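PDB 4GDI: neuraminidase from Influenza A virus, which probably removes terminal sialic acid from glycoconjugates, as a tetrameric, calcium-binding beta-propeller of the neuraminidase family whose putative active site has diverged. Local coordinates for residues N168-I176 and W187-E198; T212-R222 and M258-G269. All blocks are in the same frame, centred on the assembly; numbering follows the deposited sequence.

Contact 1: N168-I176 and W187-E198; sequences NVNQSVHRI and WKQLNTTGINFE. With NAG (2-acetamido-2-deoxy-beta-D-glucopyranose), chain P; NAG (2-acetamido-2-deoxy-beta-D-glucopyranose), chain G; FUC (alpha-L-fucopyranose), chain B.
Gln189 OE1 is gripped by two nitrogens of Arg175, NE at 3.0 Å and the more distant NH2, the guanidinium coming side-on with the oxygen in its plane. NE meets a lone pair of OE1 in the carbonyl plane, and the amide lies nearly coplanar with the guanidinium, 26° apart. Its chain extended from CG to NE, Arg175 also lays one face on the six-membered ring of Trp187, a cation-pi stack with planes 11° apart; the amide thus holds the group in its plane while the indole covers a face. Tyr177 stacks on Trp187 in turn. Arg175 and Gln189 form a non-hydrogen-bonded antiparallel pair in the hairpin of strands 173-180 and 183-189, the two last strands of one four-stranded propeller blade. In the next pair Ile176 N gives to Lys188 O at 2.9 Å and Lys188 N gives back to Ile176 O.

After one more backbone bond, Leu190 N to His174 O, the chains part. Asn196 ND2 donates to Ser172 OG at 2.8 Å, in the amide plane, and to the anti lone pair of Glu198 OE2; Glu198 OE1 salt-bridges Arg146. Ser172 OG (2.7 Å from His174 NE2) and Ser164 hold both imidazole nitrogens, and Phe197 CB makes a CH-pi contact over the ring face. One water accepts from His174 N, donates to Leu190 O and is also bonded to Thr192 OG1. Asn191, in an Asx turn, and Asn170 carry N-linked sugars.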
loop_
_atom_site.group_PDB
_atom_site.type_symbol
_atom_site.label_atom_id
_atom_site.label_comp_id
_atom_site.label_asym_id
_atom_site.label_seq_id
_atom_site.Cartn_x
_atom_site.Cartn_y
_atom_site.Cartn_z
ATOM N N ASN A 168 -25.763 35.687 2.393
ATOM C CA ASN A 168 -26.113 35.959 3.783
ATOM C C ASN A 168 -27.026 34.924 4.417
ATOM O O ASN A 168 -28.015 34.503 3.821
ATOM C CB ASN A 168 -26.750 37.343 3.886
ATOM C CG ASN A 168 -25.840 38.428 3.358
ATOM O OD1 ASN A 168 -26.187 39.138 2.417
ATOM N ND2 ASN A 168 -24.654 38.548 3.954
ATOM N N VAL A 169 -26.700 34.544 5.649
ATOM C CA VAL A 169 -27.469 33.535 6.358
ATOM C C VAL A 169 -28.917 33.967 6.600
ATOM O O VAL A 169 -29.757 33.128 6.928
ATOM C CB VAL A 169 -26.827 33.165 7.706
ATOM C CG1 VAL A 169 -25.393 32.695 7.507
ATOM C CG2 VAL A 169 -26.890 34.337 8.679
ATOM N N ASN A 170 -29.210 35.261 6.444
ATOM C CA ASN A 170 -30.574 35.760 6.653
ATOM C C ASN A 170 -31.407 35.778 5.380
ATOM O O ASN A 170 -32.589 36.110 5.404
ATOM C CB ASN A 170 -30.585 37.141 7.335
ATOM C CG ASN A 170 -29.914 38.228 6.504
ATOM O OD1 ASN A 170 -29.767 38.103 5.288
ATOM N ND2 ASN A 170 -29.521 39.318 7.171
ATOM N N GLN A 171 -30.795 35.402 4.264
ATOM C CA GLN A 171 -31.565 35.142 3.051
ATOM C C GLN A 171 -30.921 34.030 2.221
ATOM O O GLN A 171 -30.628 34.206 1.039
ATOM C CB GLN A 171 -31.732 36.420 2.225
ATOM C CG GLN A 171 -30.469 37.243 2.109
ATOM C CD GLN A 171 -30.686 38.527 1.334
ATOM O OE1 GLN A 171 -31.656 38.659 0.581
ATOM N NE2 GLN A 171 -29.786 39.487 1.520
ATOM N N SER A 172 -30.715 32.879 2.851
ATOM C CA SER A 172 -30.080 31.755 2.179
ATOM C C SER A 172 -31.061 30.997 1.303
ATOM O O SER A 172 -32.270 31.016 1.535
ATOM C CB SER A 172 -29.459 30.810 3.206
ATOM O OG SER A 172 -30.416 30.397 4.161
ATOM N N VAL A 173 -30.528 30.326 0.286
ATOM C CA VAL A 173 -31.332 29.486 -0.592
ATOM C C VAL A 173 -30.830 28.044 -0.463
ATOM O O VAL A 173 -29.631 27.815 -0.376
ATOM C CB VAL A 173 -31.247 29.974 -2.050
ATOM C CG1 VAL A 173 -32.015 29.044 -2.979
ATOM C CG2 VAL A 173 -31.786 31.396 -2.154
ATOM N N HIS A 174 -31.754 27.089 -0.421
ATOM C CA HIS A 174 -31.405 25.682 -0.239
ATOM C C HIS A 174 -32.181 24.830 -1.229
ATOM O O HIS A 174 -33.391 24.956 -1.360
ATOM C CB HIS A 174 -31.687 25.264 1.203
ATOM C CG HIS A 174 -31.070 26.182 2.201
ATOM N ND1 HIS A 174 -29.721 26.154 2.500
ATOM C CD2 HIS A 174 -31.586 27.220 2.900
ATOM C CE1 HIS A 174 -29.447 27.104 3.371
ATOM N NE2 HIS A 174 -30.565 27.764 3.637
ATOM N N ARG A 175 -31.453 23.998 -1.960
ATOM C CA ARG A 175 -32.046 23.148 -2.975
ATOM C C ARG A 175 -31.668 21.683 -2.762
ATOM O O ARG A 175 -30.539 21.380 -2.375
ATOM C CB ARG A 175 -31.529 23.566 -4.349
ATOM C CG ARG A 175 -31.944 24.948 -4.781
ATOM C CD ARG A 175 -31.415 25.253 -6.169
ATOM N NE ARG A 175 -32.001 26.475 -6.699
ATOM C CZ ARG A 175 -31.798 26.936 -7.928
ATOM N NH1 ARG A 175 -31.012 26.273 -8.773
ATOM N NH2 ARG A 175 -32.390 28.063 -8.308
ATOM N N ILE A 176 -32.613 20.784 -3.025
ATOM C CA ILE A 176 -32.298 19.376 -3.167
ATOM C C ILE A 176 -31.967 19.123 -4.625
ATOM O O ILE A 176 -32.743 19.487 -5.514
ATOM C CB ILE A 176 -33.483 18.469 -2.828
ATOM C CG1 ILE A 176 -33.985 18.741 -1.420
ATOM C CG2 ILE A 176 -33.058 17.001 -2.966
ATOM C CD1 ILE A 176 -35.279 18.025 -1.099
ATOM N N TRP A 187 -34.032 19.367 -9.721
ATOM C CA TRP A 187 -33.801 19.934 -8.417
ATOM C C TRP A 187 -35.057 20.644 -7.949
ATOM O O TRP A 187 -35.948 20.964 -8.740
ATOM C CB TRP A 187 -32.589 20.869 -8.432
ATOM C CG TRP A 187 -32.662 21.964 -9.451
ATOM C CD1 TRP A 187 -32.185 21.934 -10.725
ATOM C CD2 TRP A 187 -33.238 23.260 -9.269
ATOM N NE1 TRP A 187 -32.434 23.127 -11.355
ATOM C CE2 TRP A 187 -33.079 23.959 -10.480
ATOM C CE3 TRP A 187 -33.875 23.895 -8.202
ATOM C CZ2 TRP A 187 -33.529 25.261 -10.651
ATOM C CZ3 TRP A 187 -34.322 25.185 -8.373
ATOM C CH2 TRP A 187 -34.150 25.856 -9.587
ATOM N N LYS A 188 -35.124 20.862 -6.647
ATOM C CA LYS A 188 -36.292 21.434 -6.021
ATOM C C LYS A 188 -35.774 22.458 -5.013
ATOM O O LYS A 188 -34.952 22.137 -4.159
ATOM C CB LYS A 188 -37.093 20.307 -5.358
ATOM C CG LYS A 188 -38.128 20.730 -4.321
ATOM C CD LYS A 188 -39.337 21.359 -4.947
ATOM C CE LYS A 188 -40.521 20.402 -4.970
ATOM N NZ LYS A 188 -40.346 19.303 -5.960
ATOM N N GLN A 189 -36.195 23.707 -5.147
ATOM C CA GLN A 189 -35.799 24.712 -4.171
ATOM C C GLN A 189 -36.732 24.586 -2.980
ATOM O O GLN A 189 -37.938 24.603 -3.138
ATOM C CB GLN A 189 -35.855 26.118 -4.776
ATOM C CG GLN A 189 -35.238 27.203 -3.907
ATOM C CD GLN A 189 -34.874 28.443 -4.715
ATOM O OE1 GLN A 189 -34.077 28.379 -5.662
ATOM N NE2 GLN A 189 -35.463 29.577 -4.350
ATOM N N LEU A 190 -36.169 24.404 -1.793
ATOM C CA LEU A 190 -36.970 24.289 -0.582
ATOM C C LEU A 190 -37.510 25.658 -0.154
ATOM O O LEU A 190 -36.820 26.662 -0.287
ATOM C CB LEU A 190 -36.113 23.732 0.551
ATOM C CG LEU A 190 -35.464 22.387 0.262
ATOM C CD1 LEU A 190 -34.590 21.962 1.437
ATOM C CD2 LEU A 190 -36.532 21.373 -0.034
ATOM N N ASN A 191 -38.729 25.690 0.377
ATOM C CA ASN A 191 -39.238 26.905 1.015
ATOM C C ASN A 191 -38.716 27.008 2.444
ATOM O O ASN A 191 -39.231 26.367 3.361
ATOM C CB ASN A 191 -40.777 26.963 0.988
ATOM C CG ASN A 191 -41.329 28.212 1.684
ATOM O OD1 ASN A 191 -40.563 29.084 2.104
ATOM N ND2 ASN A 191 -42.655 28.291 1.818
ATOM N N THR A 192 -37.684 27.819 2.625
ATOM C CA THR A 192 -37.029 27.977 3.924
ATOM C C THR A 192 -37.189 29.405 4.469
ATOM O O THR A 192 -36.372 29.891 5.268
ATOM C CB THR A 192 -35.528 27.629 3.828
ATOM O OG1 THR A 192 -34.910 28.422 2.800
ATOM C CG2 THR A 192 -35.348 26.139 3.503
ATOM N N THR A 193 -38.271 30.052 4.058
ATOM C CA THR A 193 -38.596 31.400 4.528
ATOM C C THR A 193 -38.593 31.464 6.051
ATOM O O THR A 193 -39.274 30.694 6.719
ATOM C CB THR A 193 -39.971 31.850 3.984
ATOM O OG1 THR A 193 -39.916 31.915 2.553
ATOM C CG2 THR A 193 -40.358 33.217 4.530
ATOM N N GLY A 194 -37.793 32.370 6.603
ATOM C CA GLY A 194 -37.744 32.557 8.042
ATOM C C GLY A 194 -36.677 31.755 8.765
ATOM O O GLY A 194 -36.501 31.900 9.976
ATOM N N ILE A 195 -35.953 30.908 8.040
ATOM C CA ILE A 195 -34.893 30.126 8.661
ATOM C C ILE A 195 -33.656 30.053 7.771
ATOM O O ILE A 195 -33.642 30.597 6.677
ATOM C CB ILE A 195 -35.352 28.677 9.009
ATOM C CG1 ILE A 195 -35.492 27.822 7.742
ATOM C CG2 ILE A 195 -36.648 28.697 9.797
ATOM C CD1 ILE A 195 -35.619 26.321 8.029
ATOM N N ASN A 196 -32.637 29.358 8.269
ATOM C CA ASN A 196 -31.400 29.082 7.550
ATOM C C ASN A 196 -31.118 27.589 7.744
ATOM O O ASN A 196 -31.365 27.062 8.826
ATOM C CB ASN A 196 -30.269 29.949 8.132
ATOM C CG ASN A 196 -28.904 29.595 7.589
ATOM O OD1 ASN A 196 -28.008 29.216 8.339
ATOM N ND2 ASN A 196 -28.728 29.748 6.294
ATOM N N PHE A 197 -30.615 26.920 6.711
ATOM C CA PHE A 197 -30.472 25.455 6.723
ATOM C C PHE A 197 -29.149 24.982 6.110
ATOM O O PHE A 197 -29.129 24.436 4.999
ATOM C CB PHE A 197 -31.635 24.812 5.956
ATOM C CG PHE A 197 -31.899 23.367 6.344
ATOM C CD1 PHE A 197 -31.121 22.335 5.829
ATOM C CD2 PHE A 197 -32.933 23.045 7.231
ATOM C CE1 PHE A 197 -31.364 21.009 6.196
ATOM C CE2 PHE A 197 -33.176 21.727 7.600
ATOM C CZ PHE A 197 -32.392 20.706 7.083
ATOM N N GLU A 198 -28.052 25.218 6.827
ATOM C CA GLU A 198 -26.709 24.861 6.373
ATOM C C GLU A 198 -26.288 23.491 6.916
ATOM O O GLU A 198 -26.882 22.973 7.863
ATOM C CB GLU A 198 -25.681 25.894 6.860
ATOM C CG GLU A 198 -26.003 27.351 6.506
ATOM C CD GLU A 198 -25.870 27.663 5.031
ATOM O OE1 GLU A 198 -25.049 27.024 4.332
ATOM O OE2 GLU A 198 -26.592 28.567 4.566
HETATM C C1 NAG P . -28.520 40.063 6.439
HETATM C C2 NAG P . -28.951 41.509 6.188
HETATM C C3 NAG P . -27.887 42.247 5.392
HETATM C C4 NAG P . -26.616 42.203 6.223
HETATM C C5 NAG P . -26.214 40.739 6.388
HETATM C C6 NAG P . -24.870 40.580 7.104
HETATM C C7 NAG P . -31.208 42.375 6.015
HETATM C C8 NAG P . -31.891 43.278 5.030
HETATM N N2 NAG P . -30.242 41.595 5.530
HETATM O O3 NAG P . -28.281 43.577 5.134
HETATM O O4 NAG P . -25.597 42.963 5.612
HETATM O O5 NAG P . -27.240 40.019 7.059
HETATM O O6 NAG P . -24.938 40.961 8.462
HETATM O O7 NAG P . -31.542 42.381 7.200
HETATM C C1 NAG G . -43.022 29.270 2.820
HETATM C C2 NAG G . -44.524 29.317 2.569
HETATM C C3 NAG G . -45.293 30.140 3.604
HETATM C C4 NAG G . -44.818 29.837 5.024
HETATM C C5 NAG G . -43.289 29.774 5.093
HETATM C C6 NAG G . -42.816 29.382 6.490
HETATM C C7 NAG G . -45.533 28.962 0.431
HETATM C C8 NAG G . -45.772 29.434 -0.975
HETATM N N2 NAG G . -44.828 29.765 1.225
HETATM O O3 NAG G . -46.619 29.702 3.480
HETATM O O4 NAG G . -45.320 30.804 5.923
HETATM O O5 NAG G . -42.824 28.828 4.149
HETATM O O6 NAG G . -43.424 28.153 6.832
HETATM O O7 NAG G . -45.973 27.875 0.818
HETATM C C1 FUC B . -42.835 27.613 8.026
HETATM C C2 FUC B . -43.402 26.214 8.225
HETATM C C3 FUC B . -42.958 25.344 7.056
HETATM C C4 FUC B . -41.437 25.325 7.053
HETATM C C5 FUC B . -40.900 26.751 6.928
HETATM C C6 FUC B . -39.371 26.768 6.990
HETATM O O2 FUC B . -44.805 26.302 8.249
HETATM O O3 FUC B . -43.463 24.037 7.180
HETATM O O4 FUC B . -40.999 24.763 8.270
HETATM O O5 FUC B . -41.422 27.553 7.974
HETATM O O HOH W 1 -33.867 30.616 3.801
HETATM O O HOH W 2 -34.420 27.884 0.024
#

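Contact 2: T212-R222 and M258-G269. With CA (calcium ion), chain R; NO3 (nitrate ion), chain C.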
loop_
_atom_site.group_PDB
_atom_site.type_symbol
_atom_site.label_atom_id
_atom_site.label_comp_id
_atom_site.label_asym_id
_atom_site.label_seq_id
_atom_site.Cartn_x
_atom_site.Cartn_y
_atom_site.Cartn_z
ATOM N N THR A 212 -30.624 16.635 9.096
ATOM C CA THR A 212 -30.620 17.648 10.125
ATOM C C THR A 212 -29.806 18.808 9.619
ATOM O O THR A 212 -28.736 18.612 9.041
ATOM C CB THR A 212 -29.991 17.179 11.425
ATOM O OG1 THR A 212 -30.683 16.029 11.900
ATOM C CG2 THR A 212 -30.097 18.307 12.494
ATOM N N GLY A 213 -30.339 20.007 9.813
ATOM C CA GLY A 213 -29.663 21.232 9.432
ATOM C C GLY A 213 -29.037 21.972 10.603
ATOM O O GLY A 213 -29.177 21.581 11.768
ATOM N N THR A 214 -28.311 23.033 10.274
ATOM C CA THR A 214 -27.783 23.957 11.269
ATOM C C THR A 214 -28.253 25.344 10.861
ATOM O O THR A 214 -28.011 25.780 9.736
ATOM C CB THR A 214 -26.268 23.903 11.323
ATOM O OG1 THR A 214 -25.850 22.626 11.812
ATOM C CG2 THR A 214 -25.695 25.018 12.264
ATOM N N ASN A 215 -28.981 26.012 11.748
ATOM C CA ASN A 215 -29.463 27.361 11.479
ATOM C C ASN A 215 -28.482 28.371 12.067
ATOM O O ASN A 215 -28.392 28.517 13.278
ATOM C CB ASN A 215 -30.864 27.567 12.073
ATOM C CG ASN A 215 -31.489 28.899 11.676
ATOM O OD1 ASN A 215 -30.793 29.894 11.478
ATOM N ND2 ASN A 215 -32.807 28.918 11.566
ATOM N N LEU A 216 -27.751 29.062 11.194
ATOM C CA LEU A 216 -26.692 29.981 11.615
ATOM C C LEU A 216 -27.216 31.400 11.849
ATOM O O LEU A 216 -26.469 32.305 12.238
ATOM C CB LEU A 216 -25.599 30.034 10.543
ATOM C CG LEU A 216 -24.812 28.749 10.292
ATOM C CD1 LEU A 216 -23.732 28.993 9.229
ATOM C CD2 LEU A 216 -24.189 28.231 11.575
ATOM N N TRP A 217 -28.507 31.578 11.611
ATOM C CA TRP A 217 -29.130 32.890 11.607
ATOM C C TRP A 217 -29.876 33.172 12.909
ATOM O O TRP A 217 -29.460 34.025 13.696
ATOM C CB TRP A 217 -30.096 32.971 10.430
ATOM C CG TRP A 217 -30.929 34.191 10.401
ATOM C CD1 TRP A 217 -30.707 35.356 11.077
ATOM C CD2 TRP A 217 -32.133 34.381 9.654
ATOM N NE1 TRP A 217 -31.693 36.263 10.788
ATOM C CE2 TRP A 217 -32.585 35.689 9.920
ATOM C CE3 TRP A 217 -32.878 33.571 8.783
ATOM C CZ2 TRP A 217 -33.747 36.204 9.358
ATOM C CZ3 TRP A 217 -34.024 34.085 8.218
ATOM C CH2 TRP A 217 -34.453 35.392 8.508
ATOM N N ASN A 218 -30.967 32.443 13.131
ATOM C CA ASN A 218 -31.896 32.772 14.201
ATOM C C ASN A 218 -32.483 31.565 14.931
ATOM O O ASN A 218 -33.646 31.606 15.328
ATOM C CB ASN A 218 -33.055 33.570 13.608
ATOM C CG ASN A 218 -33.731 32.839 12.469
ATOM O OD1 ASN A 218 -33.398 31.681 12.175
ATOM N ND2 ASN A 218 -34.684 33.498 11.817
ATOM N N ASP A 219 -31.711 30.496 15.110
ATOM C CA ASP A 219 -32.236 29.333 15.830
ATOM C C ASP A 219 -31.147 28.511 16.457
ATOM O O ASP A 219 -30.117 28.234 15.841
ATOM C CB ASP A 219 -33.087 28.439 14.908
ATOM C CG ASP A 219 -34.037 27.515 15.673
ATOM O OD1 ASP A 219 -34.017 27.478 16.926
ATOM O OD2 ASP A 219 -34.816 26.794 15.005
ATOM N N ALA A 220 -31.411 28.086 17.690
ATOM C CA ALA A 220 -30.517 27.207 18.414
ATOM C C ALA A 220 -31.098 25.792 18.464
ATOM O O ALA A 220 -30.448 24.866 18.937
ATOM C CB ALA A 220 -30.271 27.755 19.835
ATOM N N LYS A 221 -32.328 25.628 17.990
ATOM C CA LYS A 221 -32.810 24.289 17.681
ATOM C C LYS A 221 -32.267 23.986 16.295
ATOM O O LYS A 221 -31.877 24.904 15.565
ATOM C CB LYS A 221 -34.340 24.220 17.685
ATOM C CG LYS A 221 -34.949 23.934 19.057
ATOM C CD LYS A 221 -36.463 24.111 19.029
ATOM C CE LYS A 221 -37.078 23.814 20.397
ATOM N NZ LYS A 221 -38.564 23.844 20.347
ATOM N N ARG A 222 -32.224 22.711 15.933
ATOM C CA ARG A 222 -31.808 22.340 14.577
ATOM C C ARG A 222 -33.047 22.025 13.773
ATOM O O ARG A 222 -33.838 21.184 14.176
ATOM C CB ARG A 222 -30.889 21.125 14.612
ATOM C CG ARG A 222 -29.631 21.350 15.415
ATOM C CD ARG A 222 -28.743 20.127 15.371
ATOM N NE ARG A 222 -27.479 20.316 16.067
ATOM C CZ ARG A 222 -26.445 20.991 15.568
ATOM N NH1 ARG A 222 -26.543 21.565 14.380
ATOM N NH2 ARG A 222 -25.316 21.100 16.264
ATOM N N MET A 258 -39.171 27.947 17.548
ATOM C CA MET A 258 -37.733 28.134 17.452
ATOM C C MET A 258 -37.149 28.625 18.772
ATOM O O MET A 258 -37.801 29.356 19.514
ATOM C CB MET A 258 -37.432 29.142 16.345
ATOM C CG MET A 258 -37.824 28.634 14.973
ATOM S SD MET A 258 -37.841 29.877 13.669
ATOM C CE MET A 258 -36.115 30.287 13.551
ATOM N N ALA A 259 -35.924 28.195 19.064
ATOM C CA ALA A 259 -35.181 28.678 20.224
ATOM C C ALA A 259 -34.271 29.818 19.777
ATOM O O ALA A 259 -33.137 29.605 19.356
ATOM C CB ALA A 259 -34.371 27.552 20.825
ATOM N N GLN A 260 -34.770 31.041 19.858
ATOM C CA GLN A 260 -34.040 32.160 19.288
ATOM C C GLN A 260 -32.919 32.677 20.185
ATOM O O GLN A 260 -32.037 33.381 19.703
ATOM C CB GLN A 260 -35.005 33.276 18.904
ATOM C CG GLN A 260 -36.267 32.731 18.250
ATOM C CD GLN A 260 -36.738 33.550 17.065
ATOM O OE1 GLN A 260 -36.249 33.380 15.943
ATOM N NE2 GLN A 260 -37.709 34.429 17.304
ATOM N N GLU A 261 -32.915 32.309 21.465
ATOM C CA GLU A 261 -31.826 32.743 22.349
ATOM C C GLU A 261 -30.492 32.187 21.843
ATOM O O GLU A 261 -30.280 30.971 21.833
ATOM C CB GLU A 261 -32.053 32.307 23.806
ATOM C CG GLU A 261 -31.035 32.925 24.781
ATOM C CD GLU A 261 -31.054 32.305 26.180
ATOM O OE1 GLU A 261 -31.916 31.442 26.461
ATOM O OE2 GLU A 261 -30.188 32.683 27.003
ATOM N N LYS A 262 -29.605 33.090 21.429
ATOM C CA LYS A 262 -28.285 32.733 20.910
ATOM C C LYS A 262 -28.400 31.829 19.685
ATOM O O LYS A 262 -27.630 30.887 19.513
ATOM C CB LYS A 262 -27.437 32.082 21.995
ATOM C CG LYS A 262 -26.997 33.084 23.070
ATOM C CD LYS A 262 -26.691 32.410 24.391
ATOM C CE LYS A 262 -25.216 32.059 24.523
ATOM N NZ LYS A 262 -24.956 31.249 25.750
ATOM N N GLY A 263 -29.358 32.149 18.830
ATOM C CA GLY A 263 -29.621 31.357 17.644
ATOM C C GLY A 263 -28.624 31.642 16.541
ATOM O O GLY A 263 -28.476 30.847 15.611
ATOM N N GLU A 264 -27.940 32.779 16.637
ATOM C CA GLU A 264 -26.973 33.155 15.621
ATOM C C GLU A 264 -25.761 32.257 15.760
ATOM O O GLU A 264 -25.389 31.879 16.874
ATOM C CB GLU A 264 -26.560 34.618 15.767
ATOM C CG GLU A 264 -25.804 35.148 14.565
ATOM C CD GLU A 264 -25.367 36.597 14.735
ATOM O OE1 GLU A 264 -25.800 37.248 15.712
ATOM O OE2 GLU A 264 -24.583 37.082 13.888
ATOM N N GLY A 265 -25.143 31.916 14.631
ATOM C CA GLY A 265 -24.029 30.985 14.640
ATOM C C GLY A 265 -24.502 29.549 14.837
ATOM O O GLY A 265 -25.703 29.274 14.889
ATOM N N GLY A 266 -23.550 28.629 14.940
ATOM C CA GLY A 266 -23.870 27.236 15.120
ATOM C C GLY A 266 -22.799 26.318 14.567
ATOM O O GLY A 266 -21.747 26.761 14.090
ATOM N N ILE A 267 -23.075 25.023 14.638
ATOM C CA ILE A 267 -22.100 24.017 14.272
ATOM C C ILE A 267 -22.831 22.773 13.762
ATOM O O ILE A 267 -23.895 22.425 14.267
ATOM C CB ILE A 267 -21.191 23.690 15.467
ATOM C CG1 ILE A 267 -19.971 22.890 14.995
ATOM C CG2 ILE A 267 -21.982 22.964 16.542
ATOM C CD1 ILE A 267 -18.868 22.745 16.022
ATOM N N GLN A 268 -22.289 22.143 12.719
ATOM C CA GLN A 268 -22.918 20.952 12.132
ATOM C C GLN A 268 -23.226 19.908 13.191
ATOM O O GLN A 268 -22.374 19.576 14.024
ATOM C CB GLN A 268 -21.991 20.342 11.076
ATOM C CG GLN A 268 -22.620 19.228 10.234
ATOM C CD GLN A 268 -21.855 19.017 8.932
ATOM O OE1 GLN A 268 -20.663 19.303 8.853
ATOM N NE2 GLN A 268 -22.544 18.535 7.913
ATOM N N GLY A 269 -24.448 19.386 13.149
ATOM C CA GLY A 269 -24.883 18.356 14.071
ATOM C C GLY A 269 -26.103 17.594 13.569
ATOM O O GLY A 269 -26.657 17.914 12.523
HETATM CA CA CA R . -27.827 28.469 15.486
HETATM N N NO3 C . -19.414 23.493 9.991
HETATM O O1 NO3 C . -19.665 22.347 9.222
HETATM O O2 NO3 C . -18.639 24.537 9.455
HETATM O O3 NO3 C . -19.932 23.588 11.287
HETATM O O HOH W 3 -26.282 20.105 10.501
HETATM O O HOH W 4 -27.231 28.747 17.817
#
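Arg222 reaches across to the loop 258-269. With CG anti to the carbonyl carbon (chi1 -60°), the chain runs extended from CB through CG, which takes it to Gly269: CD lies 4.1 Å from Gly269 C, and NE packs against Gly269 CA. At CZ the guanidinium lies with one face over that same CA, and glycine lets it come this close. The two terminal nitrogens, NH1 and NH2, then meet Ile267 O end-on, each at 2.8 Å, with the oxygen in the guanidinium plane.

At the other end, Asp219 OD1 takes Ala259 N (3.0 Å) and Lys221 N from opposite faces of its carboxylate, while Ala220 N donates to Ala259 O. Calcium joins the two segments as well. Asn215 O and Asp219 O bind it from one segment at 2.3 Å, Gly263 O and Gly265 O from the other, and a water and Asp245 complete the site. Asn215 OD1 accepts from Trp217 N, an Asx turn, and from Asn218 N, which makes it an Asx motif beside the metal. Residues 212-214 end strand 208-214 of a four-stranded sheet, and the chain then loops through 215-222; the loop 258-269 packs against this segment on the way from strand 233-236 to strand 277-281, with Ile267 touching Arg320 of strand 317-324.

In the fold
The two contacts follow one another along the chain, both segments of contact 1 preceding those of contact 2, and their centres lie about 14 Å apart. Contact 1 belongs to the blade ending in strand 183-189; contact 2 starts from strand 208-214 of the next four-stranded sheet. Residues 190-198 make the passage between them and touch contact 2 at two points: Glu198 O lies 2.8 Å from Thr214 N at the end of strand 208-214, and Asn196 OD1 2.9 Å from Leu216 N in the calcium-binding loop, both probable hydrogen bonds. The connection between the blades therefore packs on the calcium-bound loop.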